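Local coordinates for protein Rv3303c-lpdA (Mycobacterium tuberculosis, PDB 1XDI) that reduces quinones such as menadione with NADH or NADPH, using one bound FAD per subunit, and may increase resistance to reactive oxygen intermediates, at residues A[367-372]-A[401-406]; A[384-389]-A[454-459]. All blocks are in the same frame, centred on the assembly; numbering follows the deposited sequence.

In the fold
From the N terminus, both contacts come late in the chain, within the dimerisation domain of this flavoprotein family. Segment 367-372 follows strand 361-366 and opens helix 369-374; contact 1 closes when strand 401-407 arrives, after a gap of 28 residues, and packs that helix on the sheet. Inside that gap lies 384-389, the end of strand 379-385 and the turn after it, which contact 2 joins to helix 454-464 after a further 64 residues, closing the longer loop. The segments therefore alternate and the two contacts cross, their centres 15 Å apart. Strands 401-407 and 379-385 are antiparallel neighbours in one sheet, joined between the contacts by Val402 O and Leu384 N at 2.7 Å.

Contact 1: residues A[367-372]-A[401-406]; sequences VPQSVI and FVKIFC
Phe405 of strand 401-407 and Ile372 of helix 369-374 form the apolar part of this contact. The end of the isoleucine chain lies over one face of the ring, with Ile372 CD1 3.4 Å from Phe405 CG and also near Phe405 CB. The two side chains cross obliquely. A chi2 of 168° extends CD1 of Ile372 away from its own CA and out over the ring. Gln369, at the first turn of the helix, adds its aliphatic part: Gln369 CB is 3.7 Å from Phe405 CZ, and CG lies close to CE1 and CZ. This chain runs at about a right angle to the phenylalanine, and its amide plane is turned 73° from the ring.

Backbone contacts come from the residues leading into the helix. The carbonyl oxygen Val367 O sits 3.2 Å from Phe405 CD2 and approaches the ring obliquely, while Pro368, the N-cap residue, adds a looser contact through its carbonyl carbon near CE2.

The polar contact lies beyond the ring. Lys403, two residues before Phe405 on the strand, reaches Gln369 with an extended chain that crosses the glutamine at about a right angle. A weak hydrogen bond joins Lys403 NZ to Gln369 OE1 at 3.1 Å, and the lysine methylene CE is nearly as close to that oxygen. The ammonium group has stronger partners in Asp224 and Asp222, with which it forms salt bridges; the other end of the amide, Gln369 NE2, bonds to Asp373.

The arrangement is a short helix packed on one face of an antiparallel sheet in the dimerisation domain; on the other side of strand 401-407, Ile404 touches helix 454-464.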
ATOM      1  N   VAL A 367       9.001  11.175  13.896  1.00  7.91           N
ATOM      2  CA  VAL A 367       8.653  11.808  15.143  1.00 10.18           C
ATOM      3  C   VAL A 367       9.638  11.545  16.248  1.00 11.13           C
ATOM      4  O   VAL A 367      10.010  10.416  16.456  1.00 13.72           O
ATOM      5  CB  VAL A 367       7.254  11.371  15.642  1.00 11.28           C
ATOM      6  CG1 VAL A 367       6.872  12.170  16.882  1.00 10.56           C
ATOM      7  CG2 VAL A 367       6.205  11.605  14.566  1.00 12.30           C
ATOM      8  N   PRO A 368      10.088  12.580  16.962  1.00 10.49           N
ATOM      9  CA  PRO A 368      11.034  12.300  18.048  1.00 11.46           C
ATOM     10  C   PRO A 368      10.316  11.654  19.228  1.00 12.74           C
ATOM     11  O   PRO A 368       9.115  11.827  19.362  1.00 13.09           O
ATOM     12  CB  PRO A 368      11.572  13.680  18.404  1.00 10.59           C
ATOM     13  CG  PRO A 368      11.532  14.400  17.093  1.00 10.64           C
ATOM     14  CD  PRO A 368      10.200  13.975  16.513  1.00  9.94           C
ATOM     15  N   GLN A 369      11.013  10.908  20.091  1.00 14.82           N
ATOM     16  CA  GLN A 369      10.276  10.367  21.230  1.00 15.74           C
ATOM     17  C   GLN A 369       9.779  11.562  22.045  1.00 17.58           C
ATOM     18  O   GLN A 369       8.706  11.459  22.649  1.00 17.35           O
ATOM     19  CB  GLN A 369      11.082   9.421  22.144  1.00 14.07           C
ATOM     20  CG  GLN A 369      10.108   8.434  22.800  1.00 11.21           C
ATOM     21  CD  GLN A 369      10.716   7.411  23.727  1.00 10.13           C
ATOM     22  OE1 GLN A 369      11.665   6.706  23.385  1.00  9.43           O
ATOM     23  NE2 GLN A 369      10.136   7.300  24.914  1.00 10.12           N
ATOM     24  N   SER A 370      10.534  12.681  22.043  1.00 19.20           N
ATOM     25  CA  SER A 370      10.132  13.909  22.766  1.00 21.62           C
ATOM     26  C   SER A 370       8.633  14.091  22.594  1.00 23.34           C
ATOM     27  O   SER A 370       7.851  14.004  23.561  1.00 23.10           O
ATOM     28  CB  SER A 370      10.762  15.174  22.184  1.00 21.05           C
ATOM     29  OG  SER A 370      12.164  15.111  22.126  1.00 24.24           O
ATOM     30  N   VAL A 371       8.251  14.321  21.336  1.00 24.01           N
ATOM     31  CA  VAL A 371       6.863  14.542  20.960  1.00 25.34           C
ATOM     32  C   VAL A 371       5.857  13.466  21.379  1.00 26.29           C
ATOM     33  O   VAL A 371       4.816  13.768  21.962  1.00 26.49           O
ATOM     34  CB  VAL A 371       6.762  14.744  19.430  1.00 25.13           C
ATOM     35  CG1 VAL A 371       5.319  14.744  18.971  1.00 23.67           C
ATOM     36  CG2 VAL A 371       7.405  16.069  19.062  1.00 26.86           C
ATOM     37  N   ILE A 372       6.146  12.206  21.080  1.00 27.10           N
ATOM     38  CA  ILE A 372       5.194  11.165  21.425  1.00 26.54           C
ATOM     39  C   ILE A 372       4.864  11.302  22.897  1.00 28.93           C
ATOM     40  O   ILE A 372       3.680  11.310  23.278  1.00 29.60           O
ATOM     41  CB  ILE A 372       5.741   9.764  21.103  1.00 23.58           C
ATOM     42  CG1 ILE A 372       6.008   9.649  19.602  1.00 21.53           C
ATOM     43  CG2 ILE A 372       4.757   8.731  21.501  1.00 21.01           C
ATOM     44  CD1 ILE A 372       6.787   8.467  19.200  1.00 18.86           C
ATOM     45  N   PHE A 401      21.414   0.269  20.526  1.00  7.01           N
ATOM     46  CA  PHE A 401      19.980  -0.077  20.648  1.00  5.24           C
ATOM     47  C   PHE A 401      19.179   0.353  19.445  1.00  4.00           C
ATOM     48  O   PHE A 401      19.619   1.153  18.656  1.00  4.36           O
ATOM     49  CB  PHE A 401      19.361   0.563  21.925  1.00  4.36           C
ATOM     50  CG  PHE A 401      19.259   2.087  21.883  1.00  2.52           C
ATOM     51  CD1 PHE A 401      18.335   2.722  21.070  1.00  3.52           C
ATOM     52  CD2 PHE A 401      20.062   2.867  22.656  1.00  1.00           C
ATOM     53  CE1 PHE A 401      18.227   4.093  21.041  1.00  2.71           C
ATOM     54  CE2 PHE A 401      19.951   4.238  22.625  1.00  1.00           C
ATOM     55  CZ  PHE A 401      19.041   4.843  21.823  1.00  2.30           C
ATOM     56  N   VAL A 402      17.976  -0.183  19.330  1.00  4.04           N
ATOM     57  CA  VAL A 402      17.059   0.194  18.269  1.00  2.42           C
ATOM     58  C   VAL A 402      15.765   0.624  18.875  1.00  1.60           C
ATOM     59  O   VAL A 402      15.212  -0.094  19.685  1.00  1.00           O
ATOM     60  CB  VAL A 402      16.748  -0.958  17.353  1.00  1.00           C
ATOM     61  CG1 VAL A 402      15.655  -0.558  16.357  1.00  1.00           C
ATOM     62  CG2 VAL A 402      18.017  -1.364  16.670  1.00  1.18           C
ATOM     63  N   LYS A 403      15.307   1.811  18.480  1.00  3.38           N
ATOM     64  CA  LYS A 403      14.011   2.405  18.886  1.00  4.29           C
ATOM     65  C   LYS A 403      13.087   2.520  17.666  1.00  3.75           C
ATOM     66  O   LYS A 403      13.441   3.115  16.680  1.00  5.62           O
ATOM     67  CB  LYS A 403      14.163   3.843  19.453  1.00  5.22           C
ATOM     68  CG  LYS A 403      14.383   3.987  20.978  1.00  6.69           C
ATOM     69  CD  LYS A 403      14.240   5.472  21.429  1.00  6.66           C
ATOM     70  CE  LYS A 403      14.723   5.685  22.886  1.00  7.54           C
ATOM     71  NZ  LYS A 403      14.758   7.128  23.375  1.00  5.32           N
ATOM     72  N   ILE A 404      11.899   1.968  17.737  1.00  3.95           N
ATOM     73  CA  ILE A 404      10.961   2.097  16.635  1.00  4.77           C
ATOM     74  C   ILE A 404       9.660   2.717  17.187  1.00  3.85           C
ATOM     75  O   ILE A 404       9.232   2.345  18.278  1.00  2.07           O
ATOM     76  CB  ILE A 404      10.739   0.703  16.005  1.00  6.73           C
ATOM     77  CG1 ILE A 404      11.650   0.563  14.782  1.00  6.85           C
ATOM     78  CG2 ILE A 404       9.290   0.489  15.648  1.00  7.11           C
ATOM     79  CD1 ILE A 404      11.761  -0.899  14.309  1.00  6.45           C
ATOM     80  N   PHE A 405       9.064   3.676  16.473  1.00  3.54           N
ATOM     81  CA  PHE A 405       7.816   4.326  16.937  1.00  5.70           C
ATOM     82  C   PHE A 405       6.663   4.088  15.989  1.00  6.86           C
ATOM     83  O   PHE A 405       6.850   4.179  14.785  1.00  9.72           O
ATOM     84  CB  PHE A 405       7.928   5.851  17.046  1.00  5.32           C
ATOM     85  CG  PHE A 405       9.078   6.319  17.824  1.00  4.67           C
ATOM     86  CD1 PHE A 405       9.417   5.702  19.030  1.00  6.63           C
ATOM     87  CD2 PHE A 405       9.867   7.343  17.327  1.00  4.10           C
ATOM     88  CE1 PHE A 405      10.559   6.095  19.746  1.00  6.88           C
ATOM     89  CE2 PHE A 405      11.005   7.761  18.009  1.00  6.34           C
ATOM     90  CZ  PHE A 405      11.360   7.135  19.226  1.00  8.90           C
ATOM     91  N   CYS A 406       5.467   3.837  16.494  1.00  7.66           N
ATOM     92  CA  CYS A 406       4.385   3.609  15.569  1.00 10.13           C
ATOM     93  C   CYS A 406       3.022   4.102  15.941  1.00 12.25           C
ATOM     94  O   CYS A 406       2.664   4.215  17.103  1.00 11.23           O
ATOM     95  CB  CYS A 406       4.279   2.126  15.184  1.00  8.98           C
ATOM     96  SG  CYS A 406       3.512   1.055  16.416  1.00  7.18           S
TER

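Contact 2: residues A[384-389]-A[454-459]; sequences LPLRTN and SGSITE
Ser456 meets the turn 386-389 through a hydrogen bond from Asn389, and the contact unfolds along helix 454-464 around it. The backbone N of Ser454 bonds to Glu425 of the second subunit, whose Leu428 packs on the Ser454 side chain. Gly455 O accepts two bonds from the same face of its plane, one from Thr458 OG1 at 2.9 Å and one from Glu459 N.

Ser456 is the centre of the contact. Asn389 ND2 donates to Ser456 OG at 3.0 Å, nearly straight (171°) and only 4° out of the amide plane. With CG anti to the backbone N (chi1 -176°), the amide of Asn389 is carried out toward the helix. Two leucines flank the serine: Leu386 CD2 lies 3.7 Å from Ser456 OG, and Leu384 CD2 lies 3.6 Å from the carbonyl oxygen Ser456 O. Further along, Glu459 CB makes a looser contact with Leu384 CD2 at 4.2 Å, while its carboxylate forms salt bridges with Arg462 and Arg463.

Asn389 also acts as the N-cap of the next helix, 390-394, its OD1 making weak bonds to the backbone N of Arg391 and Ala392, and ND2 has a second acceptor in Ser452 O. One amide therefore joins a type I turn, a helix start and the approach to helix 454-464, and these bonds restrict its rotation. The side chain of Asn389 lies about 7 Å from that of Tyr450, a FAD-binding residue. Its in-plane amide bond gives the buried serine hydroxyl a polar partner beside the leucine methyls.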
ATOM      1  N   LEU A 384      14.802  -1.369  22.066  1.00  7.87           N
ATOM      2  CA  LEU A 384      15.412  -2.670  22.203  1.00  7.49           C
ATOM      3  C   LEU A 384      16.961  -2.610  22.245  1.00  6.03           C
ATOM      4  O   LEU A 384      17.608  -2.205  21.288  1.00  6.11           O
ATOM      5  CB  LEU A 384      14.899  -3.507  21.058  1.00  6.25           C
ATOM      6  CG  LEU A 384      15.546  -4.828  20.876  1.00  8.12           C
ATOM      7  CD1 LEU A 384      15.483  -5.640  22.136  1.00 10.32           C
ATOM      8  CD2 LEU A 384      14.792  -5.502  19.746  1.00  9.37           C
ATOM      9  N   PRO A 385      17.562  -2.916  23.399  1.00  3.95           N
ATOM     10  CA  PRO A 385      19.021  -2.882  23.468  1.00  3.96           C
ATOM     11  C   PRO A 385      19.537  -3.770  22.362  1.00  4.28           C
ATOM     12  O   PRO A 385      18.798  -4.653  21.926  1.00  7.35           O
ATOM     13  CB  PRO A 385      19.304  -3.488  24.806  1.00  1.38           C
ATOM     14  CG  PRO A 385      18.183  -2.921  25.626  1.00  3.09           C
ATOM     15  CD  PRO A 385      16.977  -3.066  24.730  1.00  2.24           C
ATOM     16  N   LEU A 386      20.762  -3.537  21.882  1.00  2.96           N
ATOM     17  CA  LEU A 386      21.334  -4.393  20.840  1.00  1.80           C
ATOM     18  C   LEU A 386      22.227  -5.482  21.438  1.00  1.38           C
ATOM     19  O   LEU A 386      22.580  -6.456  20.748  1.00  1.00           O
ATOM     20  CB  LEU A 386      22.170  -3.573  19.830  1.00  2.34           C
ATOM     21  CG  LEU A 386      21.365  -2.919  18.707  1.00  2.81           C
ATOM     22  CD1 LEU A 386      22.106  -1.818  17.943  1.00  1.18           C
ATOM     23  CD2 LEU A 386      20.950  -4.050  17.822  1.00  4.47           C
ATOM     24  N   ARG A 387      22.558  -5.372  22.721  1.00  1.41           N
ATOM     25  CA  ARG A 387      23.496  -6.327  23.243  1.00  2.48           C
ATOM     26  C   ARG A 387      23.063  -7.739  23.308  1.00  3.07           C
ATOM     27  O   ARG A 387      23.907  -8.638  23.375  1.00  3.88           O
ATOM     28  CB  ARG A 387      24.105  -5.868  24.554  1.00  4.04           C
ATOM     29  CG  ARG A 387      23.257  -5.790  25.737  1.00  4.67           C
ATOM     30  CD  ARG A 387      24.033  -4.859  26.587  1.00  8.68           C
ATOM     31  NE  ARG A 387      23.891  -5.042  28.023  1.00 11.08           N
ATOM     32  CZ  ARG A 387      24.582  -4.347  28.922  1.00 11.54           C
ATOM     33  NH1 ARG A 387      25.457  -3.416  28.561  1.00  9.56           N
ATOM     34  NH2 ARG A 387      24.416  -4.617  30.192  1.00 14.67           N
ATOM     35  N   THR A 388      21.764  -7.960  23.255  1.00  1.82           N
ATOM     36  CA  THR A 388      21.282  -9.326  23.255  1.00  2.48           C
ATOM     37  C   THR A 388      21.338  -9.941  21.866  1.00  2.01           C
ATOM     38  O   THR A 388      21.174 -11.139  21.691  1.00  2.37           O
ATOM     39  CB  THR A 388      19.861  -9.395  23.842  1.00  3.26           C
ATOM     40  OG1 THR A 388      18.911  -8.689  23.015  1.00  3.26           O
ATOM     41  CG2 THR A 388      19.909  -8.801  25.210  1.00  1.00           C
ATOM     42  N   ASN A 389      21.594  -9.089  20.879  1.00  2.98           N
ATOM     43  CA  ASN A 389      21.713  -9.474  19.479  1.00  2.94           C
ATOM     44  C   ASN A 389      23.099 -10.168  19.269  1.00  4.28           C
ATOM     45  O   ASN A 389      24.125  -9.595  19.624  1.00  5.37           O
ATOM     46  CB  ASN A 389      21.570  -8.189  18.637  1.00  1.00           C
ATOM     47  CG  ASN A 389      21.590  -8.455  17.131  1.00  1.56           C
ATOM     48  OD1 ASN A 389      22.565  -8.995  16.611  1.00  3.31           O
ATOM     49  ND2 ASN A 389      20.524  -8.071  16.425  1.00  1.00           N
ATOM     50  N   SER A 454      20.279  -5.835  11.775  1.00  5.86           N
ATOM     51  CA  SER A 454      18.998  -5.478  11.213  1.00  5.12           C
ATOM     52  C   SER A 454      17.890  -6.463  11.612  1.00  5.79           C
ATOM     53  O   SER A 454      16.718  -6.190  11.403  1.00  6.62           O
ATOM     54  CB  SER A 454      19.073  -5.404   9.704  1.00  4.33           C
ATOM     55  OG  SER A 454      18.844  -6.685   9.160  1.00  4.75           O
ATOM     56  N   GLY A 455      18.237  -7.609  12.186  1.00  5.73           N
ATOM     57  CA  GLY A 455      17.209  -8.557  12.566  1.00  4.55           C
ATOM     58  C   GLY A 455      16.455  -8.062  13.783  1.00  6.66           C
ATOM     59  O   GLY A 455      15.294  -8.467  14.072  1.00  6.88           O
ATOM     60  N   SER A 456      17.151  -7.195  14.522  1.00  7.18           N
ATOM     61  CA  SER A 456      16.636  -6.561  15.751  1.00  6.72           C
ATOM     62  C   SER A 456      15.556  -5.543  15.349  1.00  7.52           C
ATOM     63  O   SER A 456      14.617  -5.317  16.110  1.00  7.86           O
ATOM     64  CB  SER A 456      17.785  -5.842  16.469  1.00  4.75           C
ATOM     65  OG  SER A 456      18.194  -6.565  17.573  1.00  3.16           O
ATOM     66  N   ILE A 457      15.733  -4.912  14.173  1.00  6.53           N
ATOM     67  CA  ILE A 457      14.786  -3.962  13.650  1.00  5.58           C
ATOM     68  C   ILE A 457      13.477  -4.727  13.346  1.00  7.44           C
ATOM     69  O   ILE A 457      12.370  -4.237  13.642  1.00  7.31           O
ATOM     70  CB  ILE A 457      15.311  -3.288  12.363  1.00  3.62           C
ATOM     71  CG1 ILE A 457      16.351  -2.242  12.709  1.00  1.25           C
ATOM     72  CG2 ILE A 457      14.181  -2.578  11.594  1.00  1.35           C
ATOM     73  CD1 ILE A 457      17.072  -1.769  11.453  1.00  1.00           C
ATOM     74  N   THR A 458      13.568  -5.932  12.791  1.00  6.63           N
ATOM     75  CA  THR A 458      12.318  -6.595  12.526  1.00  6.94           C
ATOM     76  C   THR A 458      11.682  -7.092  13.834  1.00  8.27           C
ATOM     77  O   THR A 458      10.471  -7.217  13.903  1.00  8.67           O
ATOM     78  CB  THR A 458      12.470  -7.707  11.471  1.00  5.79           C
ATOM     79  OG1 THR A 458      13.421  -8.659  11.915  1.00  7.78           O
ATOM     80  CG2 THR A 458      12.961  -7.142  10.154  1.00  5.15           C
ATOM     81  N   GLU A 459      12.474  -7.337  14.888  1.00  9.50           N
ATOM     82  CA  GLU A 459      11.912  -7.775  16.173  1.00  9.14           C
ATOM     83  C   GLU A 459      11.283  -6.540  16.764  1.00  9.69           C
ATOM     84  O   GLU A 459      10.143  -6.565  17.225  1.00  9.57           O
ATOM     85  CB  GLU A 459      12.966  -8.288  17.148  1.00  8.55           C
ATOM     86  CG  GLU A 459      12.866  -9.754  17.447  1.00 12.74           C
ATOM     87  CD  GLU A 459      11.715 -10.110  18.368  1.00 15.21           C
ATOM     88  OE1 GLU A 459      10.576 -10.100  17.932  1.00 18.36           O
ATOM     89  OE2 GLU A 459      11.912 -10.420  19.550  1.00 17.71           O
TER